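Local coordinates for flagellar hook associated protein type 3 FlgL (Legionella pneumophila subsp. pneumophila, PDB 5YTI) that probably serves as a structural hook-filament junction protein of the bacterial flagellum, belonging to the flagellin family, at residues 105-110 and 305-310; 301-306 and 325-330. All coordinates share one frame; numbering follows the deposited sequence. Where two conformers were deposited one is given.

Interaction 1 (105-110 and 305-310); sequences EDRKTL and NNLNKP
R107 and L307 face each other with CA atoms 5.5 Å apart, and K108 lies next to N308 in the same register, so the first turns of helix 104-125 meet the last turn of helix 296-307 and the loop that leaves it. The contact is helix-end packing within the elongated helical bundle of this flagellin-family protein; 105-110 belongs to its N-terminal helical region. R107 and L307 carry most of the contact. The CB of R107 rests against the carbonyl O of L307, and the chain then bends at chi3 (105°), carrying NE round. The guanidinium lies with one face on L307, whose CD2 sits 4.0 Å above the plane, over its centre. At the edge, near that plane, N306 O is 3.6 Å from R107 NH2. L307 O lies nearer, 3.2 Å from R107 NH2, but at an angle too poor for a hydrogen bond. Placing a positive group at the C-terminal end of helix 296-307 is probably favourable for the helix dipole. NH1 is hydrogen-bonded to A97 O, and Y311 adds a cation-pi contact, so the buried charge is met by partners beyond the two segments. L102 touches both R107 and L110. The other methyl of L307, CD1, packs on L110 CB at 3.9 Å. On the exposed side, the side chain of N308 turns back to put OD1 4.1 Å from K108 CB.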
loop_
_atom_site.group_PDB
_atom_site.type_symbol
_atom_site.label_atom_id
_atom_site.label_comp_id
_atom_site.label_asym_id
_atom_site.label_seq_id
_atom_site.Cartn_x
_atom_site.Cartn_y
_atom_site.Cartn_z
ATOM N N GLU A 105 -10.362 -30.101 13.655
ATOM C CA GLU A 105 -11.678 -29.659 14.138
ATOM C C GLU A 105 -11.607 -28.266 14.740
ATOM O O GLU A 105 -12.504 -27.444 14.543
ATOM C CB GLU A 105 -12.209 -30.633 15.199
ATOM C CG GLU A 105 -13.679 -30.461 15.573
ATOM C CD GLU A 105 -14.079 -31.303 16.789
ATOM O OE1 GLU A 105 -14.853 -32.278 16.606
ATOM O OE2 GLU A 105 -13.621 -30.999 17.929
ATOM N N ASP A 106 -10.556 -28.014 15.509
ATOM C CA ASP A 106 -10.375 -26.710 16.116
ATOM C C ASP A 106 -10.301 -25.646 14.999
ATOM O O ASP A 106 -10.922 -24.581 15.086
ATOM C CB ASP A 106 -9.091 -26.695 16.965
ATOM C CG ASP A 106 -9.243 -27.407 18.318
ATOM O OD1 ASP A 106 -10.119 -26.996 19.122
ATOM O OD2 ASP A 106 -8.440 -28.349 18.590
ATOM N N ARG A 107 -9.547 -25.966 13.949
ATOM C CA ARG A 107 -9.222 -25.009 12.897
ATOM C C ARG A 107 -10.432 -24.768 12.043
ATOM O O ARG A 107 -10.705 -23.639 11.687
ATOM C CB ARG A 107 -8.039 -25.492 12.037
ATOM C CG ARG A 107 -6.704 -25.512 12.784
ATOM C CD ARG A 107 -5.559 -26.230 12.056
ATOM N NE ARG A 107 -4.593 -25.304 11.473
ATOM C CZ ARG A 107 -4.600 -24.944 10.195
ATOM N NH1 ARG A 107 -3.698 -24.082 9.728
ATOM N NH2 ARG A 107 -5.512 -25.448 9.368
ATOM N N LYS A 108 -11.179 -25.815 11.724
ATOM C CA LYS A 108 -12.333 -25.635 10.851
ATOM C C LYS A 108 -13.366 -24.833 11.601
ATOM O O LYS A 108 -14.272 -24.273 10.992
ATOM C CB LYS A 108 -12.913 -26.966 10.271
ATOM C CG LYS A 108 -13.620 -27.939 11.238
ATOM C CD LYS A 108 -14.728 -28.816 10.597
ATOM C CE LYS A 108 -16.144 -28.408 11.056
ATOM N NZ LYS A 108 -17.283 -29.109 10.385
ATOM N N THR A 109 -13.212 -24.749 12.918
ATOM C CA THR A 109 -14.133 -23.937 13.730
ATOM C C THR A 109 -13.740 -22.427 13.717
ATOM O O THR A 109 -14.630 -21.536 13.668
ATOM C CB THR A 109 -14.286 -24.484 15.175
ATOM O OG1 THR A 109 -14.747 -25.851 15.138
ATOM C CG2 THR A 109 -15.294 -23.643 15.949
ATOM N N LEU A 110 -12.422 -22.163 13.737
ATOM C CA LEU A 110 -11.876 -20.813 13.576
ATOM C C LEU A 110 -12.228 -20.265 12.208
ATOM O O LEU A 110 -12.596 -19.107 12.069
ATOM C CB LEU A 110 -10.351 -20.810 13.778
ATOM C CG LEU A 110 -9.912 -21.207 15.199
ATOM C CD1 LEU A 110 -8.422 -21.114 15.422
ATOM C CD2 LEU A 110 -10.598 -20.363 16.224
ATOM N N ASN A 305 -9.681 -19.927 3.673
ATOM C CA ASN A 305 -9.223 -20.992 2.803
ATOM C C ASN A 305 -8.140 -21.795 3.501
ATOM O O ASN A 305 -8.145 -23.006 3.405
ATOM C CB ASN A 305 -8.674 -20.461 1.488
ATOM C CG ASN A 305 -9.740 -19.823 0.617
ATOM O OD1 ASN A 305 -9.444 -19.344 -0.474
ATOM N ND2 ASN A 305 -10.982 -19.801 1.092
ATOM N N ASN A 306 -7.233 -21.130 4.218
ATOM C CA ASN A 306 -6.074 -21.789 4.822
ATOM C C ASN A 306 -6.427 -22.628 6.056
ATOM O O ASN A 306 -5.930 -23.725 6.265
ATOM C CB ASN A 306 -5.075 -20.725 5.245
ATOM C CG ASN A 306 -3.650 -21.157 5.036
ATOM O OD1 ASN A 306 -3.269 -21.477 3.927
ATOM N ND2 ASN A 306 -2.850 -21.145 6.097
ATOM N N LEU A 307 -7.286 -22.097 6.901
ATOM C CA LEU A 307 -7.726 -22.856 8.047
ATOM C C LEU A 307 -8.432 -24.145 7.652
ATOM O O LEU A 307 -8.527 -25.052 8.461
ATOM C CB LEU A 307 -8.656 -21.997 8.891
ATOM C CG LEU A 307 -7.865 -20.923 9.596
ATOM C CD1 LEU A 307 -8.801 -19.960 10.293
ATOM C CD2 LEU A 307 -6.917 -21.621 10.563
ATOM N N ASN A 308 -8.943 -24.193 6.421
ATOM C CA ASN A 308 -9.659 -25.358 5.875
ATOM C C ASN A 308 -8.780 -26.341 5.093
ATOM O O ASN A 308 -9.259 -27.364 4.656
ATOM C CB ASN A 308 -10.808 -24.894 4.958
ATOM C CG ASN A 308 -12.002 -24.364 5.731
ATOM O OD1 ASN A 308 -12.346 -24.863 6.816
ATOM N ND2 ASN A 308 -12.648 -23.347 5.173
ATOM N N LYS A 309 -7.504 -26.047 4.902
ATOM C CA LYS A 309 -6.640 -26.967 4.176
ATOM C C LYS A 309 -6.456 -28.217 5.012
ATOM O O LYS A 309 -6.607 -28.163 6.216
ATOM C CB LYS A 309 -5.250 -26.359 3.920
ATOM C CG LYS A 309 -5.222 -25.135 3.023
ATOM C CD LYS A 309 -5.544 -25.467 1.574
ATOM C CE LYS A 309 -6.538 -24.464 0.989
ATOM N NZ LYS A 309 -7.010 -24.831 -0.374
ATOM N N PRO A 310 -6.110 -29.343 4.378
ATOM C CA PRO A 310 -5.646 -30.488 5.160
ATOM C C PRO A 310 -4.506 -30.104 6.103
ATOM O O PRO A 310 -3.529 -29.524 5.661
ATOM C CB PRO A 310 -5.136 -31.467 4.084
ATOM C CG PRO A 310 -5.852 -31.099 2.828
ATOM C CD PRO A 310 -6.180 -29.631 2.929
#

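Interaction 2 (301-306 and 325-330); sequences QRMINN and NQLLAQ
L327 reaches from helix 316-374 into the flank of helix 296-307, its fork of methyls meeting R302 and M303. The two helices form an antiparallel hairpin, the axes of the short segments 155° apart in direction and 10.5 Å apart at closest approach. The apolar contacts all come from L327. CD1 lies against the backbone of selenomethionine M303, 3.7 Å from its CA, and also touches M303 CG at 3.8 Å. Beyond CG the M303 side chain leads away to L90, I93 and Q94 of helix 49-96, which also contacts L327 through Q94; a third helix thus closes on this pair. The second methyl, CD2, packs on R302 CB at 3.6 Å. The same methyl also lies over the guanidinium: the R302 chain bends at chi2 (-139°) and again at chi3, and one face of the group comes over CD2, which is offset toward the rim. The polar group surrounds the end of R302. Salt bridges run from NH2 to E323 and from NH1 to E294, so two carboxylates outside the segments share the one guanidinium and would be expected to stabilise its charge. The extended Q330 side chain crosses that of R302 at about a right angle, its amide held by T299 at NE2 and by the G189 backbone N at OE1. The amide and guanidinium planes stand 64° apart, with Q330 OE1 2.7 Å from R302 NH1.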
loop_
_atom_site.group_PDB
_atom_site.type_symbol
_atom_site.label_atom_id
_atom_site.label_comp_id
_atom_site.label_asym_id
_atom_site.label_seq_id
_atom_site.Cartn_x
_atom_site.Cartn_y
_atom_site.Cartn_z
ATOM N N GLN A 301 -10.584 -13.783 3.540
ATOM C CA GLN A 301 -11.046 -14.887 2.688
ATOM C C GLN A 301 -9.979 -15.939 2.619
ATOM O O GLN A 301 -10.274 -17.132 2.618
ATOM C CB GLN A 301 -11.354 -14.418 1.266
ATOM C CG GLN A 301 -12.481 -13.395 1.188
ATOM C CD GLN A 301 -13.061 -13.266 -0.197
ATOM O OE1 GLN A 301 -14.174 -13.733 -0.429
ATOM N NE2 GLN A 301 -12.325 -12.630 -1.119
ATOM N N ARG A 302 -8.739 -15.464 2.565
ATOM C CA ARG A 302 -7.557 -16.297 2.497
ATOM C C ARG A 302 -7.233 -16.993 3.815
ATOM O O ARG A 302 -6.710 -18.113 3.804
ATOM C CB ARG A 302 -6.357 -15.455 2.096
ATOM C CG ARG A 302 -6.247 -15.135 0.609
ATOM C CD ARG A 302 -4.797 -15.250 0.168
ATOM N NE ARG A 302 -4.069 -13.986 0.140
ATOM C CZ ARG A 302 -2.742 -13.873 0.234
ATOM N NH1 ARG A 302 -2.217 -12.665 0.180
ATOM N NH2 ARG A 302 -1.935 -14.927 0.408
HETATM N N MSE A 303 -7.500 -16.347 4.949
HETATM C CA MSE A 303 -7.208 -16.984 6.235
HETATM C C MSE A 303 -8.142 -18.143 6.400
HETATM O O MSE A 303 -7.756 -19.177 6.960
HETATM C CB MSE A 303 -7.356 -16.056 7.417
HETATM C CG MSE A 303 -6.210 -15.079 7.650
HETATM SE SE MSE A 303 -6.950 -13.776 8.944
HETATM C CE MSE A 303 -7.404 -14.963 10.426
ATOM N N ILE A 304 -9.365 -17.968 5.891
ATOM C CA ILE A 304 -10.399 -19.025 5.861
ATOM C C ILE A 304 -10.023 -20.209 4.924
ATOM O O ILE A 304 -10.056 -21.379 5.327
ATOM C CB ILE A 304 -11.770 -18.470 5.403
ATOM C CG1 ILE A 304 -12.363 -17.493 6.423
ATOM C CG2 ILE A 304 -12.744 -19.599 5.102
ATOM C CD1 ILE A 304 -13.541 -16.680 5.877
ATOM N N ASN A 305 -9.681 -19.927 3.673
ATOM C CA ASN A 305 -9.223 -20.992 2.803
ATOM C C ASN A 305 -8.140 -21.795 3.501
ATOM O O ASN A 305 -8.145 -23.006 3.405
ATOM C CB ASN A 305 -8.674 -20.461 1.488
ATOM C CG ASN A 305 -9.740 -19.823 0.617
ATOM O OD1 ASN A 305 -9.444 -19.344 -0.474
ATOM N ND2 ASN A 305 -10.982 -19.801 1.092
ATOM N N ASN A 306 -7.233 -21.130 4.218
ATOM C CA ASN A 306 -6.074 -21.789 4.822
ATOM C C ASN A 306 -6.427 -22.628 6.056
ATOM O O ASN A 306 -5.930 -23.725 6.265
ATOM C CB ASN A 306 -5.075 -20.725 5.245
ATOM C CG ASN A 306 -3.650 -21.157 5.036
ATOM O OD1 ASN A 306 -3.269 -21.477 3.927
ATOM N ND2 ASN A 306 -2.850 -21.145 6.097
ATOM N N ASN A 325 2.550 -17.192 7.609
ATOM C CA ASN A 325 3.470 -16.065 7.792
ATOM C C ASN A 325 3.085 -14.848 6.978
ATOM O O ASN A 325 3.271 -13.690 7.423
ATOM C CB ASN A 325 4.870 -16.436 7.350
ATOM C CG ASN A 325 5.604 -17.210 8.386
ATOM O OD1 ASN A 325 5.126 -18.257 8.791
ATOM N ND2 ASN A 325 6.763 -16.691 8.853
ATOM N N GLN A 326 2.589 -15.109 5.771
ATOM C CA GLN A 326 2.191 -14.016 4.882
ATOM C C GLN A 326 0.949 -13.362 5.435
ATOM O O GLN A 326 0.873 -12.147 5.539
ATOM C CB GLN A 326 1.961 -14.499 3.432
ATOM C CG GLN A 326 3.240 -14.960 2.746
ATOM C CD GLN A 326 3.940 -13.848 2.024
ATOM O OE1 GLN A 326 3.336 -13.222 1.164
ATOM N NE2 GLN A 326 5.224 -13.607 2.336
ATOM N N LEU A 327 -0.020 -14.185 5.812
ATOM C CA LEU A 327 -1.303 -13.681 6.254
ATOM C C LEU A 327 -1.156 -12.935 7.571
ATOM O O LEU A 327 -1.942 -12.064 7.872
ATOM C CB LEU A 327 -2.330 -14.803 6.356
ATOM C CG LEU A 327 -2.842 -15.363 5.025
ATOM C CD1 LEU A 327 -3.704 -16.587 5.284
ATOM C CD2 LEU A 327 -3.656 -14.320 4.269
ATOM N N LEU A 328 -0.136 -13.245 8.350
ATOM C CA LEU A 328 0.065 -12.492 9.547
ATOM C C LEU A 328 0.531 -11.115 9.145
ATOM O O LEU A 328 0.089 -10.124 9.679
ATOM C CB LEU A 328 1.117 -13.154 10.384
ATOM C CG LEU A 328 1.382 -12.474 11.704
ATOM C CD1 LEU A 328 0.119 -12.507 12.563
ATOM C CD2 LEU A 328 2.534 -13.215 12.364
ATOM N N ALA A 329 1.420 -11.039 8.175
ATOM C CA ALA A 329 1.929 -9.725 7.781
ATOM C C ALA A 329 0.815 -8.852 7.244
ATOM O O ALA A 329 0.827 -7.643 7.425
ATOM C CB ALA A 329 3.037 -9.852 6.745
ATOM N N GLN A 330 -0.158 -9.468 6.589
ATOM C CA GLN A 330 -1.208 -8.691 5.946
ATOM C C GLN A 330 -2.234 -8.143 6.912
ATOM O O GLN A 330 -2.643 -6.982 6.798
ATOM C CB GLN A 330 -1.870 -9.518 4.853
ATOM C CG GLN A 330 -0.924 -9.681 3.678
ATOM C CD GLN A 330 -1.546 -10.391 2.505
ATOM O OE1 GLN A 330 -0.810 -10.898 1.658
ATOM N NE2 GLN A 330 -2.899 -10.421 2.426
#

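Interactions 1 and 2 have centres about 12 Å apart and share helix 296-307, overlapping at N305 and N306. Along that helix interaction 2 comes first, on 301-306, and interaction 1 follows at its C-terminal end and in the loop beyond. The helix lies between helix 104-125, distant in sequence, which it meets as far as its C-terminal end, and helix 316-374, the next helix in the chain. The 194 residues between the segments of interaction 1 include all the strands, so the chain returns from its beta-rich part to the N-terminal helices here. Interaction 1 ties an N-terminal helix to a C-terminal one and interaction 2 pairs two C-terminal helices; N306, shared by both, also touches T320 and E323.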